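Local coordinates for protein Protease/Reverse transcriptase/ribonuclease H (Eastern chimpanzee simian foamy virus, PDB 7KSF) that carries aspartic protease, reverse transcriptase and ribonuclease H modules on one chain, the enzymes a foamy virus uses for maturation and for copying its RNA genome into DNA, at residues K606-H616 with N627-T637; T460-Y469 with Y480-L490. The protein carries 1 engineered substitution. All coordinates share one frame; numbering follows the deposited sequence.

Contact 1 of 2, residues K606-H616 with N627-T637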
loop_
_atom_site.group_PDB
_atom_site.type_symbol
_atom_site.label_atom_id
_atom_site.label_comp_id
_atom_site.label_asym_id
_atom_site.label_seq_id
_atom_site.Cartn_x
_atom_site.Cartn_y
_atom_site.Cartn_z
ATOM N N LYS A 606 -28.615 44.993 12.423
ATOM C CA LYS A 606 -27.569 43.998 12.212
ATOM C C LYS A 606 -26.383 44.247 13.131
ATOM O O LYS A 606 -25.791 43.297 13.658
ATOM C CB LYS A 606 -27.129 44.003 10.747
ATOM C CG LYS A 606 -28.219 43.611 9.761
ATOM C CD LYS A 606 -27.697 43.624 8.333
ATOM C CE LYS A 606 -28.777 43.234 7.339
ATOM N NZ LYS A 606 -28.279 43.270 5.937
ATOM N N SER A 607 -26.004 45.518 13.314
ATOM C CA SER A 607 -24.950 45.937 14.232
ATOM C C SER A 607 -23.571 45.410 13.836
ATOM O O SER A 607 -22.566 45.786 14.447
ATOM C CB SER A 607 -25.282 45.506 15.666
ATOM O OG SER A 607 -24.212 45.808 16.545
ATOM N N ASN A 608 -23.509 44.552 12.822
ATOM C CA ASN A 608 -22.240 44.017 12.355
ATOM C C ASN A 608 -22.331 43.706 10.867
ATOM O O ASN A 608 -23.417 43.610 10.293
ATOM C CB ASN A 608 -21.837 42.761 13.135
ATOM C CG ASN A 608 -21.117 43.084 14.424
ATOM O OD1 ASN A 608 -20.311 44.014 14.484
ATOM N ND2 ASN A 608 -21.403 42.317 15.472
ATOM N N ASN A 609 -21.160 43.554 10.256
ATOM C CA ASN A 609 -21.027 43.180 8.855
ATOM C C ASN A 609 -19.626 42.619 8.665
ATOM O O ASN A 609 -18.677 43.106 9.278
ATOM C CB ASN A 609 -21.273 44.376 7.925
ATOM C CG ASN A 609 -21.151 44.009 6.459
ATOM O OD1 ASN A 609 -20.579 44.756 5.663
ATOM N ND2 ASN A 609 -21.676 42.847 6.097
ATOM N N ALA A 610 -19.501 41.591 7.825
ATOM C CA ALA A 610 -18.246 40.871 7.676
ATOM C C ALA A 610 -17.884 40.718 6.208
ATOM O O ALA A 610 -18.730 40.826 5.316
ATOM C CB ALA A 610 -18.305 39.486 8.338
ATOM N N GLY A 611 -16.599 40.456 5.969
ATOM C CA GLY A 611 -16.080 40.233 4.634
ATOM C C GLY A 611 -14.736 39.535 4.657
ATOM O O GLY A 611 -13.792 40.015 5.293
ATOM N N MET A 612 -14.637 38.403 3.969
ATOM C CA MET A 612 -13.432 37.589 3.947
ATOM C C MET A 612 -12.780 37.650 2.573
ATOM O O MET A 612 -13.388 38.061 1.583
ATOM C CB MET A 612 -13.753 36.137 4.323
ATOM C CG MET A 612 -14.614 35.405 3.308
ATOM S SD MET A 612 -15.161 33.796 3.911
ATOM C CE MET A 612 -15.917 33.109 2.443
ATOM N N GLY A 613 -11.515 37.239 2.524
ATOM C CA GLY A 613 -10.767 37.262 1.283
ATOM C C GLY A 613 -9.894 36.037 1.108
ATOM O O GLY A 613 -9.254 35.587 2.062
ATOM N N ILE A 614 -9.860 35.487 -0.104
ATOM C CA ILE A 614 -9.120 34.266 -0.396
ATOM C C ILE A 614 -8.300 34.487 -1.659
ATOM O O ILE A 614 -8.796 35.049 -2.642
ATOM C CB ILE A 614 -10.058 33.049 -0.562
ATOM C CG1 ILE A 614 -10.848 32.785 0.728
ATOM C CG2 ILE A 614 -9.271 31.812 -0.960
ATOM C CD1 ILE A 614 -12.201 33.473 0.788
ATOM N N VAL A 615 -7.040 34.047 -1.630
ATOM C CA VAL A 615 -6.122 34.187 -2.756
ATOM C C VAL A 615 -5.452 32.843 -3.003
ATOM O O VAL A 615 -4.918 32.233 -2.071
ATOM C CB VAL A 615 -5.062 35.277 -2.501
ATOM C CG1 VAL A 615 -4.065 35.327 -3.647
ATOM C CG2 VAL A 615 -5.721 36.632 -2.301
ATOM N N HIS A 616 -5.476 32.386 -4.255
ATOM C CA HIS A 616 -4.778 31.170 -4.666
ATOM C C HIS A 616 -3.493 31.582 -5.373
ATOM O O HIS A 616 -3.535 32.175 -6.455
ATOM C CB HIS A 616 -5.655 30.307 -5.572
ATOM C CG HIS A 616 -5.103 28.935 -5.820
ATOM N ND1 HIS A 616 -5.907 27.819 -5.921
ATOM C CD2 HIS A 616 -3.833 28.500 -5.985
ATOM C CE1 HIS A 616 -5.153 26.756 -6.138
ATOM N NE2 HIS A 616 -3.891 27.140 -6.179
ATOM N N ASN A 627 -6.573 32.755 -8.925
ATOM C CA ASN A 627 -7.856 33.436 -8.810
ATOM C C ASN A 627 -7.912 34.208 -7.500
ATOM O O ASN A 627 -7.153 33.944 -6.564
ATOM C CB ASN A 627 -9.034 32.454 -8.890
ATOM C CG ASN A 627 -9.272 31.934 -10.292
ATOM O OD1 ASN A 627 -9.232 32.689 -11.261
ATOM N ND2 ASN A 627 -9.520 30.634 -10.405
ATOM N N GLN A 628 -8.832 35.167 -7.451
ATOM C CA GLN A 628 -9.084 35.971 -6.269
ATOM C C GLN A 628 -10.544 35.831 -5.862
ATOM O O GLN A 628 -11.401 35.468 -6.673
ATOM C CB GLN A 628 -8.746 37.447 -6.518
ATOM C CG GLN A 628 -7.324 37.683 -6.996
ATOM C CD GLN A 628 -7.010 39.154 -7.182
ATOM O OE1 GLN A 628 -7.752 40.023 -6.724
ATOM N NE2 GLN A 628 -5.904 39.438 -7.859
ATOM N N TRP A 629 -10.823 36.118 -4.591
ATOM C CA TRP A 629 -12.175 36.002 -4.063
ATOM C C TRP A 629 -12.395 37.059 -2.993
ATOM O O TRP A 629 -11.537 37.270 -2.132
ATOM C CB TRP A 629 -12.435 34.602 -3.492
ATOM C CG TRP A 629 -12.474 33.514 -4.531
ATOM C CD1 TRP A 629 -13.534 33.176 -5.321
ATOM C CD2 TRP A 629 -11.409 32.623 -4.885
ATOM N NE1 TRP A 629 -13.196 32.132 -6.146
ATOM C CE2 TRP A 629 -11.896 31.773 -5.899
ATOM C CE3 TRP A 629 -10.092 32.459 -4.446
ATOM C CZ2 TRP A 629 -11.114 30.775 -6.480
ATOM C CZ3 TRP A 629 -9.316 31.469 -5.026
ATOM C CH2 TRP A 629 -9.830 30.639 -6.029
ATOM N N SER A 630 -13.558 37.714 -3.048
ATOM C CA SER A 630 -13.928 38.774 -2.110
ATOM C C SER A 630 -15.413 38.630 -1.805
ATOM O O SER A 630 -16.251 38.936 -2.656
ATOM C CB SER A 630 -13.621 40.154 -2.693
ATOM O OG SER A 630 -14.275 41.173 -1.955
ATOM N N ILE A 631 -15.740 38.180 -0.596
ATOM C CA ILE A 631 -17.119 37.820 -0.274
ATOM C C ILE A 631 -17.597 38.530 0.988
ATOM O O ILE A 631 -16.899 38.500 2.013
ATOM C CB ILE A 631 -17.260 36.298 -0.117
ATOM C CG1 ILE A 631 -16.761 35.579 -1.372
ATOM C CG2 ILE A 631 -18.703 35.928 0.181
ATOM C CD1 ILE A 631 -16.830 34.074 -1.280
ATOM N N PRO A 632 -18.765 39.174 0.969
ATOM C CA PRO A 632 -19.350 39.682 2.217
ATOM C C PRO A 632 -20.137 38.598 2.940
ATOM O O PRO A 632 -20.819 37.775 2.321
ATOM C CB PRO A 632 -20.269 40.811 1.737
ATOM C CG PRO A 632 -20.687 40.385 0.390
ATOM C CD PRO A 632 -19.525 39.622 -0.210
ATOM N N LEU A 633 -20.049 38.618 4.271
ATOM C CA LEU A 633 -20.598 37.555 5.102
ATOM C C LEU A 633 -21.715 38.029 6.025
ATOM O O LEU A 633 -22.207 37.238 6.835
ATOM C CB LEU A 633 -19.479 36.903 5.924
ATOM C CG LEU A 633 -18.381 36.150 5.168
ATOM C CD1 LEU A 633 -17.233 35.783 6.096
ATOM C CD2 LEU A 633 -18.933 34.899 4.500
ATOM N N GLY A 634 -22.129 39.288 5.926
ATOM C CA GLY A 634 -23.182 39.757 6.807
ATOM C C GLY A 634 -22.674 39.974 8.228
ATOM O O GLY A 634 -21.474 40.051 8.487
ATOM N N ASN A 635 -23.623 40.064 9.158
ATOM C CA ASN A 635 -23.309 40.361 10.556
ATOM C C ASN A 635 -22.663 39.140 11.201
ATOM O O ASN A 635 -23.343 38.184 11.574
ATOM C CB ASN A 635 -24.565 40.792 11.305
ATOM C CG ASN A 635 -25.720 39.830 11.114
ATOM O OD1 ASN A 635 -26.490 39.947 10.160
ATOM N ND2 ASN A 635 -25.847 38.870 12.024
ATOM N N HIS A 636 -21.339 39.178 11.340
ATOM C CA HIS A 636 -20.587 38.099 11.965
ATOM C C HIS A 636 -19.331 38.681 12.601
ATOM O O HIS A 636 -19.067 39.886 12.524
ATOM C CB HIS A 636 -20.250 37.001 10.951
ATOM C CG HIS A 636 -21.372 36.043 10.689
ATOM N ND1 HIS A 636 -21.880 35.818 9.427
ATOM C CD2 HIS A 636 -22.076 35.243 11.524
ATOM C CE1 HIS A 636 -22.851 34.926 9.497
ATOM N NE2 HIS A 636 -22.990 34.561 10.760
ATOM N N THR A 637 -18.550 37.811 13.238
ATOM C CA THR A 637 -17.318 38.217 13.899
ATOM C C THR A 637 -16.220 38.467 12.870
ATOM O O THR A 637 -16.156 37.795 11.837
ATOM C CB THR A 637 -16.873 37.143 14.896
ATOM O OG1 THR A 637 -17.949 36.844 15.794
ATOM C CG2 THR A 637 -15.669 37.599 15.702
#
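M612 and I631 face each other as a hydrogen-bonded pair where strands 610-616 and 627-634 run antiparallel, their N-to-C directions 151° apart and their axes 4.2 Å apart at closest approach. This is the hairpin at one edge of the RNase H sheet, with 627-634 on the outermost strand. M612 N reaches I631 O at 3.0 Å, and I631 N returns the bond to M612 O; further on, I614 N bonds to W629 O and H616 N to N627 O. Toward the other end, L633 N hydrogen-bonds to A610 O.

The side chains divide between two faces. A610, M612, I614, W629 and I631 share one, and helix 638-654 packs on it through A641, A644, A645 and F648. M612 has CG between its backbone N and carbonyl carbon (chi1 67°) and runs extended from there. The M612 and L633 side chains cross at about a right angle, with M612 SD 3.6 Å from L633 CD1, while M612 CE ends 4.0 Å from I631 CD1 in a side-by-side run. The edge of the W629 indole lies against the I614 backbone and H616 CB, while W629 CE3 packs 3.6 Å from I614 CG2. On the V615, Q628 and S630 face, G611 and G613 add no side chains and helix 727-744 lies alongside. The M612 side chain is about 8 Å from the calcium ion bound at G596 and E642. Past L633, H636 ND1 donates to L633 O at 3.0 Å, the acceptor 18° out of the imidazole plane.

Contact 2 of 2, residues T460-Y469 with Y480-L490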
loop_
_atom_site.group_PDB
_atom_site.type_symbol
_atom_site.label_atom_id
_atom_site.label_comp_id
_atom_site.label_asym_id
_atom_site.label_seq_id
_atom_site.Cartn_x
_atom_site.Cartn_y
_atom_site.Cartn_z
ATOM N N THR A 460 -0.799 -2.969 20.530
ATOM C CA THR A 460 -1.324 -1.996 19.580
ATOM C C THR A 460 -2.677 -1.465 20.033
ATOM O O THR A 460 -3.421 -2.127 20.763
ATOM C CB THR A 460 -1.471 -2.582 18.164
ATOM O OG1 THR A 460 -1.580 -1.514 17.216
ATOM C CG2 THR A 460 -2.717 -3.452 18.062
ATOM N N SER A 461 -2.982 -0.260 19.578
ATOM C CA SER A 461 -4.255 0.419 19.742
ATOM C C SER A 461 -4.985 0.449 18.401
ATOM O O SER A 461 -4.404 0.150 17.361
ATOM C CB SER A 461 -4.017 1.846 20.249
ATOM O OG SER A 461 -3.266 2.594 19.311
ATOM N N PRO A 462 -6.277 0.804 18.403
ATOM C CA PRO A 462 -6.983 0.936 17.113
ATOM C C PRO A 462 -6.352 1.948 16.173
ATOM O O PRO A 462 -6.550 1.843 14.954
ATOM C CB PRO A 462 -8.394 1.372 17.531
ATOM C CG PRO A 462 -8.553 0.847 18.900
ATOM C CD PRO A 462 -7.199 0.946 19.540
ATOM N N SER A 463 -5.589 2.913 16.685
ATOM C CA SER A 463 -5.002 3.957 15.856
ATOM C C SER A 463 -3.532 3.728 15.532
ATOM O O SER A 463 -3.077 4.152 14.463
ATOM C CB SER A 463 -5.153 5.321 16.544
ATOM O OG SER A 463 -4.618 5.290 17.857
ATOM N N ALA A 464 -2.783 3.067 16.413
ATOM C CA ALA A 464 -1.356 2.872 16.200
ATOM C C ALA A 464 -0.873 1.754 17.112
ATOM O O ALA A 464 -1.606 1.261 17.974
ATOM C CB ALA A 464 -0.570 4.161 16.455
ATOM N N GLY A 465 0.382 1.360 16.910
ATOM C CA GLY A 465 1.011 0.342 17.719
ATOM C C GLY A 465 2.014 0.930 18.694
ATOM O O GLY A 465 2.485 2.051 18.530
ATOM N N TYR A 466 2.336 0.150 19.725
ATOM C CA TYR A 466 3.301 0.544 20.746
ATOM C C TYR A 466 4.334 -0.565 20.894
ATOM O O TYR A 466 3.983 -1.708 21.205
ATOM C CB TYR A 466 2.611 0.822 22.084
ATOM C CG TYR A 466 1.456 1.798 21.986
ATOM C CD1 TYR A 466 1.681 3.155 21.780
ATOM C CD2 TYR A 466 0.143 1.365 22.105
ATOM C CE1 TYR A 466 0.632 4.049 21.689
ATOM C CE2 TYR A 466 -0.914 2.253 22.016
ATOM C CZ TYR A 466 -0.663 3.594 21.807
ATOM O OH TYR A 466 -1.713 4.482 21.719
ATOM N N VAL A 467 5.600 -0.221 20.675
ATOM C CA VAL A 467 6.694 -1.184 20.686
ATOM C C VAL A 467 7.736 -0.721 21.694
ATOM O O VAL A 467 8.137 0.447 21.685
ATOM C CB VAL A 467 7.321 -1.352 19.291
ATOM C CG1 VAL A 467 8.652 -2.079 19.381
ATOM C CG2 VAL A 467 6.361 -2.089 18.373
ATOM N N ARG A 468 8.175 -1.635 22.554
ATOM C CA ARG A 468 9.136 -1.338 23.611
ATOM C C ARG A 468 10.337 -2.261 23.465
ATOM O O ARG A 468 10.215 -3.477 23.655
ATOM C CB ARG A 468 8.494 -1.493 24.988
ATOM C CG ARG A 468 7.394 -0.488 25.269
ATOM C CD ARG A 468 6.696 -0.782 26.586
ATOM N NE ARG A 468 5.810 -1.937 26.483
ATOM C CZ ARG A 468 5.058 -2.390 27.478
ATOM N NH1 ARG A 468 5.082 -1.791 28.660
ATOM N NH2 ARG A 468 4.282 -3.448 27.291
ATOM N N TYR A 469 11.491 -1.685 23.139
ATOM C CA TYR A 469 12.743 -2.426 23.066
ATOM C C TYR A 469 13.391 -2.448 24.446
ATOM O O TYR A 469 13.673 -1.392 25.023
ATOM C CB TYR A 469 13.689 -1.799 22.042
ATOM C CG TYR A 469 13.200 -1.871 20.612
ATOM C CD1 TYR A 469 12.406 -0.866 20.075
ATOM C CD2 TYR A 469 13.541 -2.940 19.794
ATOM C CE1 TYR A 469 11.961 -0.926 18.771
ATOM C CE2 TYR A 469 13.104 -3.008 18.488
ATOM C CZ TYR A 469 12.315 -1.999 17.983
ATOM O OH TYR A 469 11.876 -2.065 16.682
ATOM N N TYR A 480 11.699 3.329 23.165
ATOM C CA TYR A 480 10.344 3.014 22.746
ATOM C C TYR A 480 10.190 3.288 21.253
ATOM O O TYR A 480 10.963 4.038 20.653
ATOM C CB TYR A 480 9.330 3.832 23.545
ATOM C CG TYR A 480 9.520 3.757 25.043
ATOM C CD1 TYR A 480 10.285 4.705 25.715
ATOM C CD2 TYR A 480 8.937 2.740 25.785
ATOM C CE1 TYR A 480 10.461 4.638 27.086
ATOM C CE2 TYR A 480 9.106 2.667 27.152
ATOM C CZ TYR A 480 9.867 3.618 27.799
ATOM O OH TYR A 480 10.040 3.548 29.164
ATOM N N LEU A 481 9.181 2.664 20.653
ATOM C CA LEU A 481 8.896 2.880 19.242
ATOM C C LEU A 481 7.395 2.843 19.019
ATOM O O LEU A 481 6.729 1.881 19.406
ATOM C CB LEU A 481 9.597 1.837 18.365
ATOM C CG LEU A 481 9.634 2.179 16.876
ATOM C CD1 LEU A 481 10.301 3.529 16.653
ATOM C CD2 LEU A 481 10.350 1.089 16.099
ATOM N N ASN A 482 6.873 3.893 18.388
ATOM C CA ASN A 482 5.448 4.045 18.124
ATOM C C ASN A 482 5.255 4.225 16.626
ATOM O O ASN A 482 5.723 5.217 16.055
ATOM C CB ASN A 482 4.884 5.241 18.897
ATOM C CG ASN A 482 3.372 5.241 18.954
ATOM O OD1 ASN A 482 2.702 4.784 18.030
ATOM N ND2 ASN A 482 2.822 5.758 20.047
ATOM N N TYR A 483 4.568 3.278 15.991
ATOM C CA TYR A 483 4.425 3.245 14.541
ATOM C C TYR A 483 3.101 3.865 14.107
ATOM O O TYR A 483 2.063 3.648 14.742
ATOM C CB TYR A 483 4.521 1.811 14.015
ATOM C CG TYR A 483 4.219 1.684 12.537
ATOM C CD1 TYR A 483 4.987 2.352 11.593
ATOM C CD2 TYR A 483 3.170 0.889 12.089
ATOM C CE1 TYR A 483 4.713 2.242 10.246
ATOM C CE2 TYR A 483 2.894 0.771 10.740
ATOM C CZ TYR A 483 3.666 1.449 9.823
ATOM O OH TYR A 483 3.398 1.335 8.480
ATOM N N VAL A 484 3.145 4.621 13.010
ATOM C CA VAL A 484 1.974 5.313 12.476
ATOM C C VAL A 484 1.229 4.376 11.535
ATOM O O VAL A 484 1.810 3.853 10.577
ATOM C CB VAL A 484 2.384 6.601 11.747
ATOM C CG1 VAL A 484 1.160 7.262 11.124
ATOM C CG2 VAL A 484 3.094 7.553 12.699
ATOM N N PHE A 485 -0.060 4.176 11.795
ATOM C CA PHE A 485 -0.888 3.323 10.954
ATOM C C PHE A 485 -1.295 4.056 9.685
ATOM O O PHE A 485 -1.753 5.204 9.739
ATOM C CB PHE A 485 -2.139 2.874 11.706
ATOM C CG PHE A 485 -1.930 1.667 12.568
ATOM C CD1 PHE A 485 -0.712 1.012 12.588
ATOM C CD2 PHE A 485 -2.963 1.177 13.348
ATOM C CE1 PHE A 485 -0.523 -0.101 13.380
ATOM C CE2 PHE A 485 -2.782 0.064 14.140
ATOM C CZ PHE A 485 -1.562 -0.577 14.156
ATOM N N SER A 486 -1.142 3.390 8.545
ATOM C CA SER A 486 -1.620 3.943 7.291
ATOM C C SER A 486 -3.141 3.826 7.212
ATOM O O SER A 486 -3.787 3.161 8.027
ATOM C CB SER A 486 -0.971 3.235 6.103
ATOM O OG SER A 486 -1.382 1.880 6.032
ATOM N N LYS A 487 -3.716 4.484 6.202
ATOM C CA LYS A 487 -5.166 4.469 6.045
ATOM C C LYS A 487 -5.678 3.069 5.716
ATOM O O LYS A 487 -6.829 2.743 6.029
ATOM C CB LYS A 487 -5.585 5.462 4.960
ATOM C CG LYS A 487 -4.984 5.180 3.596
ATOM C CD LYS A 487 -5.627 6.035 2.519
ATOM C CE LYS A 487 -5.144 5.623 1.139
ATOM N NZ LYS A 487 -5.846 6.372 0.064
ATOM N N ALA A 488 -4.846 2.236 5.093
ATOM C CA ALA A 488 -5.233 0.860 4.808
ATOM C C ALA A 488 -5.064 -0.038 6.026
ATOM O O ALA A 488 -5.848 -0.975 6.216
ATOM C CB ALA A 488 -4.415 0.317 3.633
ATOM N N GLU A 489 -4.059 0.233 6.862
ATOM C CA GLU A 489 -3.841 -0.614 8.028
ATOM C C GLU A 489 -4.889 -0.374 9.102
ATOM O O GLU A 489 -5.187 -1.281 9.887
ATOM C CB GLU A 489 -2.442 -0.382 8.593
ATOM C CG GLU A 489 -1.352 -0.946 7.726
ATOM C CD GLU A 489 -0.070 -0.165 7.847
ATOM O OE1 GLU A 489 -0.047 0.846 8.579
ATOM O OE2 GLU A 489 0.914 -0.562 7.202
ATOM N N LEU A 490 -5.457 0.832 9.160
ATOM C CA LEU A 490 -6.536 1.081 10.109
ATOM C C LEU A 490 -7.732 0.181 9.837
ATOM O O LEU A 490 -8.502 -0.126 10.756
ATOM C CB LEU A 490 -6.948 2.549 10.058
ATOM C CG LEU A 490 -5.886 3.535 10.536
ATOM C CD1 LEU A 490 -6.255 4.947 10.125
ATOM C CD2 LEU A 490 -5.720 3.446 12.045
#
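F485 turns its ring under A464 and the short loop before it, just past the point where strands 464-469 and 480-484 pair antiparallel. At CB the phenylalanine already meets S463 O, 3.2 Å away. With CG anti to the carbonyl carbon (chi1 -84°), the ring swings beneath the A464 backbone: A464 CA stands 3.7 Å from the ring centroid and 11° off its normal, a CH-pi contact over the middle of one face. Atom by atom, CD2 meets S463 O, CE1 lies 3.9 Å from G465 N, which is over the same face as A464 CA, CE2 nears S461 O, and CZ, the tip, meets T460 OG1. T460 OG1 donates to A464 O at 2.9 Å from above the carbonyl plane, tying the turn that F485 packs against. L490 CD2 comes in at the ring edge, 3.4 Å from P462 O.

Farther along, V467 and L481 form a hydrogen-bonded pair. V467 N to L481 O and the reciprocal L481 N to V467 O are each 2.7 Å, and the two side chains lie side by side. Y469 meets L481 CB with its ring edge, CE1 at 3.7 Å. Beyond them R468 CG touches the edge of Y480; F395 makes a cation-pi contact with R468 and also meets the Y480 ring. The hairpin forms one side of the five-stranded sheet of the RNase H-like domain, probably equivalent to the connection domain of retroviral reverse transcriptases.

Overall arrangement
Contact 2 comes first along the chain and closes before contact 1 opens; their centres lie 42 Å apart and their nearest atoms about 21 Å, so the two never touch. They share no strand or helix. Each is the hairpin of strands two and three in its own five-stranded mixed sheet, and both sheets have the order 3-2-1-4-5. Contact 2 belongs to the RNase H-like domain and contact 1 to the RNase H domain; the centre of contact 2 lies about 16 Å from the centre of the chain and that of contact 1 about 42 Å. The same topology thus appears twice, once beside a bound calcium ion and once as a module probably joining polymerase to RNase H.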